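Local coordinates for protein thioredoxin reductase (Streptococcus pyogenes, PDB 5UWY) that probably uses NADPH, by way of bound FAD and a redox-active disulfide, to reduce the disulfide of thioredoxin, at residues A20-R25 against L70-V75. Numbering follows the deposited sequence.
Sequences ALYAAR and LEKFNV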
ATOM      1  N   ALA A  20      -6.834 -10.822   3.474  1.00 26.93           N
ATOM      2  CA  ALA A  20      -7.015 -12.270   3.490  1.00 28.25           C
ATOM      3  C   ALA A  20      -5.715 -12.988   3.168  1.00 31.43           C
ATOM      4  O   ALA A  20      -5.398 -14.017   3.777  1.00 45.28           O
ATOM      5  CB  ALA A  20      -8.103 -12.676   2.500  1.00 30.07           C
ATOM      6  N   LEU A  21      -4.955 -12.461   2.209  1.00 28.90           N
ATOM      7  CA  LEU A  21      -3.675 -13.061   1.854  1.00 29.61           C
ATOM      8  C   LEU A  21      -2.732 -13.080   3.049  1.00 30.14           C
ATOM      9  O   LEU A  21      -2.190 -14.129   3.413  1.00 34.36           O
ATOM     10  CB  LEU A  21      -3.056 -12.295   0.686  1.00 29.99           C
ATOM     11  CG  LEU A  21      -1.656 -12.702   0.233  1.00 31.65           C
ATOM     12  CD1 LEU A  21      -1.690 -14.056  -0.455  1.00 33.06           C
ATOM     13  CD2 LEU A  21      -1.068 -11.637  -0.683  1.00 30.99           C
ATOM     14  N   TYR A  22      -2.535 -11.922   3.684  1.00 34.71           N
ATOM     15  CA  TYR A  22      -1.601 -11.856   4.802  1.00 29.71           C
ATOM     16  C   TYR A  22      -2.097 -12.673   5.988  1.00 25.44           C
ATOM     17  O   TYR A  22      -1.338 -13.453   6.575  1.00 43.21           O
ATOM     18  CB  TYR A  22      -1.369 -10.401   5.207  1.00 24.36           C
ATOM     19  CG  TYR A  22      -0.238  -9.740   4.454  1.00 24.76           C
ATOM     20  CD1 TYR A  22      -0.436  -9.213   3.186  1.00 25.48           C
ATOM     21  CD2 TYR A  22       1.032  -9.652   5.010  1.00 24.63           C
ATOM     22  CE1 TYR A  22       0.597  -8.612   2.495  1.00 26.06           C
ATOM     23  CE2 TYR A  22       2.071  -9.053   4.326  1.00 25.32           C
ATOM     24  CZ  TYR A  22       1.848  -8.534   3.070  1.00 26.04           C
ATOM     25  OH  TYR A  22       2.880  -7.935   2.384  1.00 32.89           O
ATOM     26  N   ALA A  23      -3.371 -12.513   6.349  1.00 25.09           N
ATOM     27  CA  ALA A  23      -3.909 -13.202   7.517  1.00 24.89           C
ATOM     28  C   ALA A  23      -3.851 -14.714   7.344  1.00 26.59           C
ATOM     29  O   ALA A  23      -3.425 -15.439   8.250  1.00 27.99           O
ATOM     30  CB  ALA A  23      -5.346 -12.749   7.775  1.00 27.10           C
ATOM     31  N   ALA A  24      -4.279 -15.208   6.179  1.00 29.79           N
ATOM     32  CA  ALA A  24      -4.261 -16.646   5.936  1.00 29.92           C
ATOM     33  C   ALA A  24      -2.834 -17.171   5.844  1.00 36.69           C
ATOM     34  O   ALA A  24      -2.530 -18.251   6.364  1.00 45.72           O
ATOM     35  CB  ALA A  24      -5.036 -16.975   4.663  1.00 31.71           C
ATOM     36  N   ARG A  25      -1.947 -16.419   5.188  1.00 37.94           N
ATOM     37  CA  ARG A  25      -0.551 -16.831   5.093  1.00 30.60           C
ATOM     38  C   ARG A  25       0.075 -17.012   6.470  1.00 34.79           C
ATOM     39  O   ARG A  25       0.998 -17.817   6.629  1.00 43.68           O
ATOM     40  CB  ARG A  25       0.245 -15.811   4.277  1.00 30.33           C
ATOM     41  CG  ARG A  25       1.573 -16.328   3.758  1.00 31.79           C
ATOM     42  CD  ARG A  25       2.065 -15.497   2.588  1.00 32.25           C
ATOM     43  NE  ARG A  25       3.316 -16.012   2.039  1.00 35.28           N
ATOM     44  CZ  ARG A  25       4.520 -15.680   2.487  1.00 39.25           C
ATOM     45  NH1 ARG A  25       4.646 -14.827   3.495  1.00 42.85           N
ATOM     46  NH2 ARG A  25       5.604 -16.202   1.928  1.00 51.13           N
ATOM     47  N   LEU A  70      -5.327 -16.991  -3.289  1.00 40.48           N
ATOM     48  CA  LEU A  70      -5.936 -17.163  -1.973  1.00 44.58           C
ATOM     49  C   LEU A  70      -6.334 -18.610  -1.714  1.00 55.38           C
ATOM     50  O   LEU A  70      -6.230 -19.086  -0.577  1.00 60.57           O
ATOM     51  CB  LEU A  70      -7.154 -16.254  -1.821  1.00 38.35           C
ATOM     52  CG  LEU A  70      -6.894 -14.753  -1.883  1.00 40.36           C
ATOM     53  CD1 LEU A  70      -8.171 -13.994  -1.581  1.00 46.43           C
ATOM     54  CD2 LEU A  70      -5.790 -14.372  -0.913  1.00 34.38           C
ATOM     55  N   GLU A  71      -6.803 -19.319  -2.747  1.00 60.55           N
ATOM     56  CA  GLU A  71      -7.189 -20.717  -2.573  1.00 62.49           C
ATOM     57  C   GLU A  71      -6.026 -21.548  -2.043  1.00 56.53           C
ATOM     58  O   GLU A  71      -6.217 -22.441  -1.211  1.00 47.17           O
ATOM     59  CB  GLU A  71      -7.701 -21.290  -3.896  1.00 59.42           C
ATOM     60  N   LYS A  72      -4.809 -21.252  -2.507  1.00 54.84           N
ATOM     61  CA  LYS A  72      -3.621 -21.924  -1.996  1.00 47.54           C
ATOM     62  C   LYS A  72      -3.485 -21.772  -0.484  1.00 53.98           C
ATOM     63  O   LYS A  72      -2.974 -22.676   0.187  1.00 56.90           O
ATOM     64  CB  LYS A  72      -2.384 -21.373  -2.714  1.00 47.00           C
ATOM     65  CG  LYS A  72      -1.087 -21.460  -1.936  1.00 48.95           C
ATOM     66  CD  LYS A  72      -0.012 -20.594  -2.579  1.00 59.92           C
ATOM     67  CE  LYS A  72      -0.530 -19.186  -2.831  1.00 67.24           C
ATOM     68  NZ  LYS A  72       0.074 -18.534  -4.017  1.00 68.80           N
ATOM     69  N   PHE A  73      -3.961 -20.657   0.075  1.00 55.64           N
ATOM     70  CA  PHE A  73      -3.805 -20.359   1.495  1.00 47.82           C
ATOM     71  C   PHE A  73      -5.070 -20.612   2.314  1.00 52.29           C
ATOM     72  O   PHE A  73      -5.182 -20.103   3.436  1.00 58.11           O
ATOM     73  CB  PHE A  73      -3.359 -18.912   1.697  1.00 41.96           C
ATOM     74  CG  PHE A  73      -1.958 -18.628   1.232  1.00 41.39           C
ATOM     75  CD1 PHE A  73      -0.889 -19.338   1.749  1.00 43.45           C
ATOM     76  CD2 PHE A  73      -1.707 -17.616   0.317  1.00 48.54           C
ATOM     77  CE1 PHE A  73       0.403 -19.071   1.337  1.00 45.51           C
ATOM     78  CE2 PHE A  73      -0.411 -17.338  -0.091  1.00 49.26           C
ATOM     79  CZ  PHE A  73       0.642 -18.071   0.416  1.00 46.25           C
ATOM     80  N   ASN A  74      -6.031 -21.365   1.773  1.00 54.84           N
ATOM     81  CA  ASN A  74      -7.207 -21.827   2.529  1.00 55.98           C
ATOM     82  C   ASN A  74      -8.148 -20.693   2.922  1.00 46.24           C
ATOM     83  O   ASN A  74      -8.862 -20.786   3.924  1.00 40.14           O
ATOM     84  CB  ASN A  74      -6.794 -22.606   3.781  1.00 67.12           C
ATOM     85  CG  ASN A  74      -6.781 -24.088   3.547  1.00 86.91           C
ATOM     86  OD1 ASN A  74      -5.795 -24.643   3.067  1.00 93.30           O
ATOM     87  ND2 ASN A  74      -7.878 -24.749   3.899  1.00 90.28           N
ATOM     88  N   VAL A  75      -8.193 -19.630   2.128  1.00 48.39           N
ATOM     89  CA  VAL A  75      -9.178 -18.585   2.366  1.00 46.16           C
ATOM     90  C   VAL A  75     -10.540 -19.111   1.943  1.00 48.92           C
ATOM     91  O   VAL A  75     -10.734 -19.495   0.785  1.00 46.51           O
ATOM     92  CB  VAL A  75      -8.824 -17.309   1.599  1.00 46.43           C
ATOM     93  CG1 VAL A  75      -9.911 -16.258   1.800  1.00 36.20           C
ATOM     94  CG2 VAL A  75      -7.470 -16.781   2.051  1.00 51.30           C
TER
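Leu21 and Ala24, one turn apart on helix 14-25, face Leu70 and Phe73 at the type I beta turn (Glu71 to Asn74) that follows on from helix 59-71, and the backbones come close, with 5.8 Å between the CA atoms of Ala24 and Phe73. No hydrogen bond joins the two segments, so the contact is a worked example of packing between a helix and a turn. Phe73 makes the largest single contribution. Its CG stands anti to its own carbonyl carbon (chi1 -69°), and the ring lies against Leu21 and Arg25 of helix 14-25. Arg25 runs alongside it, extended from CG to NE, and its CG sits over one face in a CH-pi contact, 4.2 Å from the centroid of the Phe73 ring; Lys72 CD lies over the rim of the opposite face. The guanidinium is turned nearly perpendicular to the ring, 89° between planes, with Phe73 CZ at its edge. Leu21 reaches the ring obliquely, CD1 lying 3.5 Å from Phe73 CE2, while its CB packs on Leu70 CD2. Where side chains are small, packing is direct: the methyl of Ala24 touches both the carbonyl oxygen of Phe73 and Val75 CG2, 3.6 Å from the latter, and Ala20 meets Val75 CG1 and Leu70 CD1. Arg25 points its polar end into the second subunit, where NH1 hydrogen-bonds to the backbone oxygen of Cys136 and the guanidinium makes a cation-pi contact with Phe140. Ala20 and Val75 both touch Ile32 of strand 30-34. The arrangement belongs to the Rossmann-type FAD domain of this reductase family, joining the helix that starts within the probable GxGxxG motif to the chain entering edge strand 76-79, at the dimer interface.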